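Local structure of periplasmic solute binding protein (Pectobacterium atrosepticum, 4RY1) at residues Pro70-Ser73 with Gly78-Asp81; Glu58-Arg63 with Lys294-Pro299. The protein probably binds a sugar or related solute in the periplasm and hands it to an ABC-type transporter for uptake. One frame throughout, in Å; residues are numbered along the deposited sequence.

Interaction 1: Pro70-Ser73 with Gly78-Asp81; sequences PQFS and GFYD
Phe72 and Gly78 are joined by the one hydrogen bond of this contact, a backbone link that ties the loop after helix 69-74 back to the helix. Gly78 N lies 2.8 Å from Phe72 O, in the carbonyl plane, with an N-H...O angle of 147°, so the bond is short but bent. Gly78 has a positive phi, and it is here that the chain comes back to the helix, with its CA 3.9 Å from that of Ser73.

The apolar part lies beside this bond. Phe79 brings its ring to the base of the Phe72 side chain rather than to its far rim: Phe79 CE2 is 3.7 Å from Phe72 CB, and Phe79 CZ is 3.9 Å from Phe72 CG. The two rings are inclined at 60° with centroids 5.9 Å apart, an oblique pair. Ile53 of helix 45-55 touches both side chains, while Met62 and Ile64 of strand 61-64 pack on Phe79.

The polar side chain is Ser73. With OG anti to its own carbonyl carbon (chi1 -58°), the hydroxyl comes to 3.6 Å from Phe79 CD2 and 3.8 Å from Gly78 CA, both packing contacts. Its hydrogen-bond partner is Gln109 NE2, from strand 107-123.

Three of the four touching residues are buried, so the chemistry is that of a small hydrophobic core: one main-chain bond fixes where the loop returns, the phenylalanines pack beside it, and the buried hydroxyl has its polar partner in a neighbouring strand.

Interaction 2: Glu58-Arg63 with Lys294-Pro299; sequences EPDVMR and KNSKHP
The carboxylate of Asp60 reaches Ser296 through OD2, whose anti lone pair, on the side away from OD1, takes the hydroxyl hydrogen; Asp60 OD2 and Ser296 OG are 2.7 Å apart. At the other oxygen, OD1, the carboxylate accepts from the backbone N of Arg6 in strand 3-10. The second flat group, the His298 imidazole, has Lys297 CB against one face, offset toward the rim, and its side chain also touches Ile5.

Ser296 OG works in both directions. Its chi1 of 178° sets the hydroxyl opposite its own backbone N, and there it also accepts from His298 N at 3.1 Å, with an N-H...O angle of 159°. This closes an ST turn just ahead of helix 299-310, for which His298 is the N-cap residue. Asp60 thus holds the hydroxyl that orders the turn.

Two waters extend the polar bridge. One donates to Asp60 OD2 at 2.7 Å and accepts from Lys297 N at 3.0 Å, so OD2 receives both a hydroxyl and a water. The other donates to Glu58 OE2 at 2.7 Å and accepts from Lys294 N at 3.0 Å, spanning a pair too far apart for a direct bond. Glu58 OE2 is also hydrogen-bonded to Ser293 OG.

The contact lies at the surface, at the start of strand 61-64. That strand runs between parallel strand 3-10 and antiparallel strand 284-292, and the segment 294-299 leads from the latter into helix 299-310, whose Ala302 and Met306 pack on Val61.

Interactions 1 and 2 are neighbours in one part of the fold, their centres about 12 Å apart, and interaction 1 is nested along the chain within the loop that interaction 2 closes. Strand 61-64 leads into helix 69-74, so segments 58-63 and 70-73 follow closely in sequence. They also touch: Phe79 CE1 lies 3.7 Å from Met62 CE, Tyr80 CZ 3.5 Å from Pro299 CB, and Gly78 O 3.5 Å from Lys294 CB. A backbone hydrogen bond from Tyr80 to Ile292 links segment 78-81 to strand 284-292, which leads on to 294-299. Buried aromatic packing thus adjoins a hydrated surface bridge; their centres lie about 20 and 24 Å from the centre of the chain.

Interaction 1: Pro70-Ser73 with Gly78-Asp81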
ATOM      1  N   PRO A  70      12.015  -7.746   5.311  1.00 13.42           N
ATOM      2  CA  PRO A  70      12.851  -7.873   6.538  1.00 14.49           C
ATOM      3  C   PRO A  70      12.668  -9.200   7.287  1.00 15.36           C
ATOM      4  O   PRO A  70      13.648  -9.861   7.635  1.00 15.93           O
ATOM      5  CB  PRO A  70      12.445  -6.653   7.362  1.00 14.53           C
ATOM      6  CG  PRO A  70      12.081  -5.660   6.298  1.00 14.07           C
ATOM      7  CD  PRO A  70      11.313  -6.452   5.275  1.00 15.21           C
ATOM      8  N   GLN A  71      11.430  -9.617   7.459  1.00 14.32           N
ATOM      9  CA  GLN A  71      11.122 -10.877   8.147  1.00 15.36           C
ATOM     10  C   GLN A  71      11.717 -12.073   7.420  1.00 15.34           C
ATOM     11  O   GLN A  71      12.359 -12.933   8.021  1.00 18.05           O
ATOM     12  CB  GLN A  71       9.607 -11.068   8.288  1.00 18.32           C
ATOM     13  CG  GLN A  71       9.240 -12.452   8.806  1.00 20.38           C
ATOM     14  CD  GLN A  71       7.749 -12.670   9.057  1.00 19.18           C
ATOM     15  OE1 GLN A  71       6.916 -11.738   8.955  1.00 22.48           O
ATOM     16  NE2 GLN A  71       7.401 -13.923   9.389  1.00 20.77           N
ATOM     17  N   PHE A  72      11.454 -12.160   6.123  1.00 14.40           N
ATOM     18  CA  PHE A  72      11.799 -13.364   5.367  1.00 12.52           C
ATOM     19  C   PHE A  72      13.209 -13.400   4.788  1.00 14.35           C
ATOM     20  O   PHE A  72      13.741 -14.493   4.502  1.00 16.94           O
ATOM     21  CB  PHE A  72      10.766 -13.590   4.255  1.00 13.51           C
ATOM     22  CG  PHE A  72       9.391 -13.953   4.767  1.00 12.88           C
ATOM     23  CD1 PHE A  72       9.226 -14.989   5.671  1.00 14.68           C
ATOM     24  CD2 PHE A  72       8.266 -13.248   4.351  1.00 13.79           C
ATOM     25  CE1 PHE A  72       7.969 -15.320   6.146  1.00 16.20           C
ATOM     26  CE2 PHE A  72       7.007 -13.578   4.802  1.00 16.17           C
ATOM     27  CZ  PHE A  72       6.860 -14.621   5.718  1.00 15.09           C
ATOM     28  N   SER A  73      13.780 -12.222   4.540  1.00 14.14           N
ATOM     29  CA  SER A  73      15.058 -12.119   3.823  1.00 14.50           C
ATOM     30  C   SER A  73      16.189 -11.444   4.598  1.00 15.16           C
ATOM     31  O   SER A  73      17.289 -11.961   4.632  1.00 18.87           O
ATOM     32  CB  SER A  73      14.856 -11.404   2.481  1.00 14.35           C
ATOM     33  OG  SER A  73      13.906 -12.093   1.669  1.00 16.26           O
ATOM     34  N   GLY A  78      15.749 -16.023   3.245  1.00 15.72           N
ATOM     35  CA  GLY A  78      15.643 -15.439   1.926  1.00 17.13           C
ATOM     36  C   GLY A  78      14.924 -16.341   0.950  1.00 16.92           C
ATOM     37  O   GLY A  78      14.604 -17.503   1.218  1.00 18.42           O
ATOM     38  N   PHE A  79      14.661 -15.752  -0.193  1.00 13.63           N
ATOM     39  CA  PHE A  79      14.024 -16.417  -1.301  1.00 13.28           C
ATOM     40  C   PHE A  79      15.055 -16.815  -2.355  1.00 14.22           C
ATOM     41  O   PHE A  79      16.259 -16.463  -2.269  1.00 15.53           O
ATOM     42  CB  PHE A  79      12.919 -15.513  -1.854  1.00 13.31           C
ATOM     43  CG  PHE A  79      11.798 -15.280  -0.874  1.00 12.24           C
ATOM     44  CD1 PHE A  79      10.973 -16.327  -0.461  1.00 14.87           C
ATOM     45  CD2 PHE A  79      11.595 -14.038  -0.303  1.00 14.14           C
ATOM     46  CE1 PHE A  79       9.964 -16.128   0.457  1.00 15.08           C
ATOM     47  CE2 PHE A  79      10.566 -13.841   0.612  1.00 14.56           C
ATOM     48  CZ  PHE A  79       9.747 -14.885   0.985  1.00 14.64           C
ATOM     49  N   TYR A  80      14.596 -17.558  -3.357  1.00 12.28           N
ATOM     50  CA  TYR A  80      15.449 -17.855  -4.488  1.00 13.52           C
ATOM     51  C   TYR A  80      15.908 -16.552  -5.156  1.00 14.24           C
ATOM     52  O   TYR A  80      15.086 -15.661  -5.432  1.00 15.02           O
ATOM     53  CB  TYR A  80      14.708 -18.750  -5.462  1.00 13.27           C
ATOM     54  CG  TYR A  80      15.477 -19.130  -6.701  1.00 12.80           C
ATOM     55  CD1 TYR A  80      16.204 -20.313  -6.748  1.00 15.36           C
ATOM     56  CD2 TYR A  80      15.414 -18.348  -7.865  1.00 15.24           C
ATOM     57  CE1 TYR A  80      16.882 -20.697  -7.893  1.00 15.76           C
ATOM     58  CE2 TYR A  80      16.097 -18.716  -8.998  1.00 15.87           C
ATOM     59  CZ  TYR A  80      16.821 -19.898  -9.016  1.00 16.01           C
ATOM     60  OH  TYR A  80      17.461 -20.235 -10.190  1.00 17.99           O
ATOM     61  N   ASP A  81      17.200 -16.460  -5.432  1.00 14.19           N
ATOM     62  CA  ASP A  81      17.772 -15.248  -6.021  1.00 13.53           C
ATOM     63  C   ASP A  81      17.372 -15.115  -7.490  1.00 14.11           C
ATOM     64  O   ASP A  81      17.883 -15.819  -8.371  1.00 14.14           O
ATOM     65  CB  ASP A  81      19.286 -15.283  -5.883  1.00 14.20           C
ATOM     66  CG  ASP A  81      19.979 -14.074  -6.456  1.00 16.02           C
ATOM     67  OD1 ASP A  81      19.319 -13.119  -6.921  1.00 15.32           O
ATOM     68  OD2 ASP A  81      21.237 -14.111  -6.447  1.00 19.77           O
TER

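Interaction 2: Glu58-Arg63 with Lys294-Pro299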
ATOM      1  N   GLU A  58       6.116 -24.017   1.613  1.00 14.86           N
ATOM      2  CA  GLU A  58       5.617 -22.885   0.843  1.00 15.11           C
ATOM      3  C   GLU A  58       5.522 -23.202  -0.664  1.00 14.62           C
ATOM      4  O   GLU A  58       6.243 -24.057  -1.190  1.00 14.05           O
ATOM      5  CB  GLU A  58       6.510 -21.677   1.081  1.00 14.15           C
ATOM      6  CG  GLU A  58       7.912 -21.750   0.502  1.00 14.25           C
ATOM      7  CD  GLU A  58       8.962 -22.421   1.391  1.00 15.42           C
ATOM      8  OE1 GLU A  58       8.626 -23.256   2.274  1.00 16.50           O
ATOM      9  OE2 GLU A  58      10.135 -22.114   1.161  1.00 21.89           O
ATOM     10  N   PRO A  59       4.638 -22.484  -1.366  1.00 13.93           N
ATOM     11  CA  PRO A  59       4.559 -22.661  -2.799  1.00 13.75           C
ATOM     12  C   PRO A  59       5.784 -22.199  -3.548  1.00 14.25           C
ATOM     13  O   PRO A  59       6.592 -21.423  -3.050  1.00 13.39           O
ATOM     14  CB  PRO A  59       3.358 -21.821  -3.207  1.00 16.03           C
ATOM     15  CG  PRO A  59       2.812 -21.184  -1.999  1.00 17.91           C
ATOM     16  CD  PRO A  59       3.740 -21.440  -0.870  1.00 13.98           C
ATOM     17  N   ASP A  60       5.904 -22.677  -4.778  1.00 13.18           N
ATOM     18  CA  ASP A  60       7.044 -22.318  -5.642  1.00 11.79           C
ATOM     19  C   ASP A  60       7.094 -20.823  -5.953  1.00 10.67           C
ATOM     20  O   ASP A  60       8.168 -20.238  -6.032  1.00 11.90           O
ATOM     21  CB  ASP A  60       6.998 -23.107  -6.947  1.00 12.21           C
ATOM     22  CG  ASP A  60       7.020 -24.602  -6.709  1.00 14.00           C
ATOM     23  OD1 ASP A  60       5.944 -25.182  -6.477  1.00 14.47           O
ATOM     24  OD2 ASP A  60       8.129 -25.158  -6.670  1.00 19.27           O
ATOM     25  N   VAL A  61       5.911 -20.266  -6.215  1.00 11.25           N
ATOM     26  CA  VAL A  61       5.739 -18.832  -6.476  1.00 10.68           C
ATOM     27  C   VAL A  61       4.787 -18.256  -5.439  1.00 10.34           C
ATOM     28  O   VAL A  61       3.679 -18.774  -5.237  1.00 11.47           O
ATOM     29  CB  VAL A  61       5.204 -18.539  -7.888  1.00 10.37           C
ATOM     30  CG1 VAL A  61       4.989 -17.031  -8.118  1.00 10.99           C
ATOM     31  CG2 VAL A  61       6.176 -19.054  -8.919  1.00 12.39           C
ATOM     32  N   MET A  62       5.228 -17.180  -4.789  1.00 10.42           N
ATOM     33  CA  MET A  62       4.413 -16.524  -3.760  1.00 11.57           C
ATOM     34  C   MET A  62       4.227 -15.055  -4.091  1.00 10.37           C
ATOM     35  O   MET A  62       5.201 -14.346  -4.348  1.00 11.80           O
ATOM     36  CB  MET A  62       5.124 -16.584  -2.410  1.00 11.41           C
ATOM     37  CG  MET A  62       5.366 -17.988  -1.866  1.00 12.01           C
ATOM     38  SD  MET A  62       6.796 -18.142  -0.685  1.00  8.92           S
ATOM     39  CE  MET A  62       8.088 -18.279  -1.963  1.00 15.79           C
ATOM     40  N   ARG A  63       3.002 -14.566  -3.978  1.00 10.82           N
ATOM     41  CA  ARG A  63       2.811 -13.116  -3.842  1.00 10.80           C
ATOM     42  C   ARG A  63       3.238 -12.726  -2.419  1.00 11.61           C
ATOM     43  O   ARG A  63       2.848 -13.383  -1.460  1.00 11.87           O
ATOM     44  CB  ARG A  63       1.378 -12.690  -4.079  1.00 10.23           C
ATOM     45  CG  ARG A  63       1.169 -11.189  -4.221  1.00 11.15           C
ATOM     46  CD  ARG A  63      -0.302 -10.826  -4.136  1.00 11.62           C
ATOM     47  NE  ARG A  63      -0.538  -9.384  -4.184  1.00 13.58           N
ATOM     48  CZ  ARG A  63      -0.998  -8.712  -5.237  1.00 15.10           C
ATOM     49  NH1 ARG A  63      -1.269  -9.344  -6.365  1.00 15.09           N
ATOM     50  NH2 ARG A  63      -1.185  -7.398  -5.121  1.00 18.41           N
ATOM     51  N   LYS A 294      12.927 -20.643  -1.930  1.00 16.70           N
ATOM     52  CA  LYS A 294      14.374 -20.812  -1.866  1.00 20.16           C
ATOM     53  C   LYS A 294      14.738 -22.196  -2.372  1.00 17.32           C
ATOM     54  O   LYS A 294      15.724 -22.346  -3.096  1.00 20.92           O
ATOM     55  CB  LYS A 294      14.936 -20.574  -0.448  1.00 21.94           C
ATOM     56  CG  LYS A 294      16.452 -20.297  -0.447  1.00 33.52           C
ATOM     57  CD  LYS A 294      17.063 -20.159   0.939  1.00 38.59           C
ATOM     58  CE  LYS A 294      18.480 -19.566   0.886  1.00 35.89           C
ATOM     59  NZ  LYS A 294      19.075 -19.379   2.241  1.00 36.65           N
ATOM     60  N   ASN A 295      13.941 -23.202  -1.989  1.00 16.27           N
ATOM     61  CA  ASN A 295      14.238 -24.585  -2.352  1.00 26.44           C
ATOM     62  C   ASN A 295      13.254 -25.218  -3.333  1.00 23.66           C
ATOM     63  O   ASN A 295      13.092 -26.434  -3.371  1.00 25.66           O
ATOM     64  CB  ASN A 295      14.342 -25.431  -1.081  1.00 22.81           C
ATOM     65  CG  ASN A 295      15.261 -24.804  -0.047  1.00 23.28           C
ATOM     66  OD1 ASN A 295      14.829 -24.445   1.051  1.00 36.18           O
ATOM     67  ND2 ASN A 295      16.524 -24.644  -0.400  1.00 23.47           N
ATOM     68  N   SER A 296      12.602 -24.392  -4.150  1.00 19.11           N
ATOM     69  CA  SER A 296      11.788 -24.935  -5.251  1.00 16.93           C
ATOM     70  C   SER A 296      12.597 -25.918  -6.088  1.00 16.10           C
ATOM     71  O   SER A 296      13.758 -25.653  -6.390  1.00 16.96           O
ATOM     72  CB  SER A 296      11.342 -23.813  -6.185  1.00 15.59           C
ATOM     73  OG  SER A 296      10.586 -24.295  -7.298  1.00 16.11           O
ATOM     74  N   LYS A 297      11.942 -27.004  -6.520  1.00 17.41           N
ATOM     75  CA  LYS A 297      12.558 -27.988  -7.433  1.00 18.32           C
ATOM     76  C   LYS A 297      12.519 -27.525  -8.885  1.00 17.49           C
ATOM     77  O   LYS A 297      13.134 -28.135  -9.753  1.00 21.03           O
ATOM     78  CB  LYS A 297      11.876 -29.365  -7.341  1.00 22.82           C
ATOM     79  CG  LYS A 297      11.901 -30.008  -5.963  1.00 29.95           C
ATOM     80  CD  LYS A 297      11.086 -31.297  -5.960  1.00 49.68           C
ATOM     81  CE  LYS A 297      10.423 -31.555  -4.617  1.00 92.25           C
ATOM     82  NZ  LYS A 297      11.409 -31.916  -3.563  1.00 93.61           N
ATOM     83  N   HIS A 298      11.765 -26.451  -9.140  1.00 14.54           N
ATOM     84  CA  HIS A 298      11.491 -26.003 -10.509  1.00 15.68           C
ATOM     85  C   HIS A 298      11.587 -24.462 -10.627  1.00 15.23           C
ATOM     86  O   HIS A 298      10.654 -23.813 -11.101  1.00 14.31           O
ATOM     87  CB  HIS A 298      10.080 -26.468 -10.922  1.00 17.03           C
ATOM     88  CG  HIS A 298       9.871 -27.948 -10.864  1.00 18.76           C
ATOM     89  ND1 HIS A 298      10.477 -28.819 -11.738  1.00 25.05           N
ATOM     90  CD2 HIS A 298       9.101 -28.706 -10.050  1.00 25.42           C
ATOM     91  CE1 HIS A 298      10.115 -30.057 -11.449  1.00 28.41           C
ATOM     92  NE2 HIS A 298       9.278 -30.015 -10.428  1.00 26.23           N
ATOM     93  N   PRO A 299      12.711 -23.861 -10.212  1.00 14.85           N
ATOM     94  CA  PRO A 299      12.793 -22.405 -10.260  1.00 14.68           C
ATOM     95  C   PRO A 299      12.697 -21.830 -11.668  1.00 14.31           C
ATOM     96  O   PRO A 299      12.162 -20.753 -11.861  1.00 15.26           O
ATOM     97  CB  PRO A 299      14.172 -22.114  -9.650  1.00 17.71           C
ATOM     98  CG  PRO A 299      14.957 -23.375  -9.876  1.00 16.88           C
ATOM     99  CD  PRO A 299      13.933 -24.447  -9.640  1.00 16.17           C
TER
HETATM  100  O   HOH W   1      11.270 -19.751   0.383  1.00 19.23           O
HETATM  101  O   HOH W   2       9.122 -27.463  -5.774  1.00 25.60           O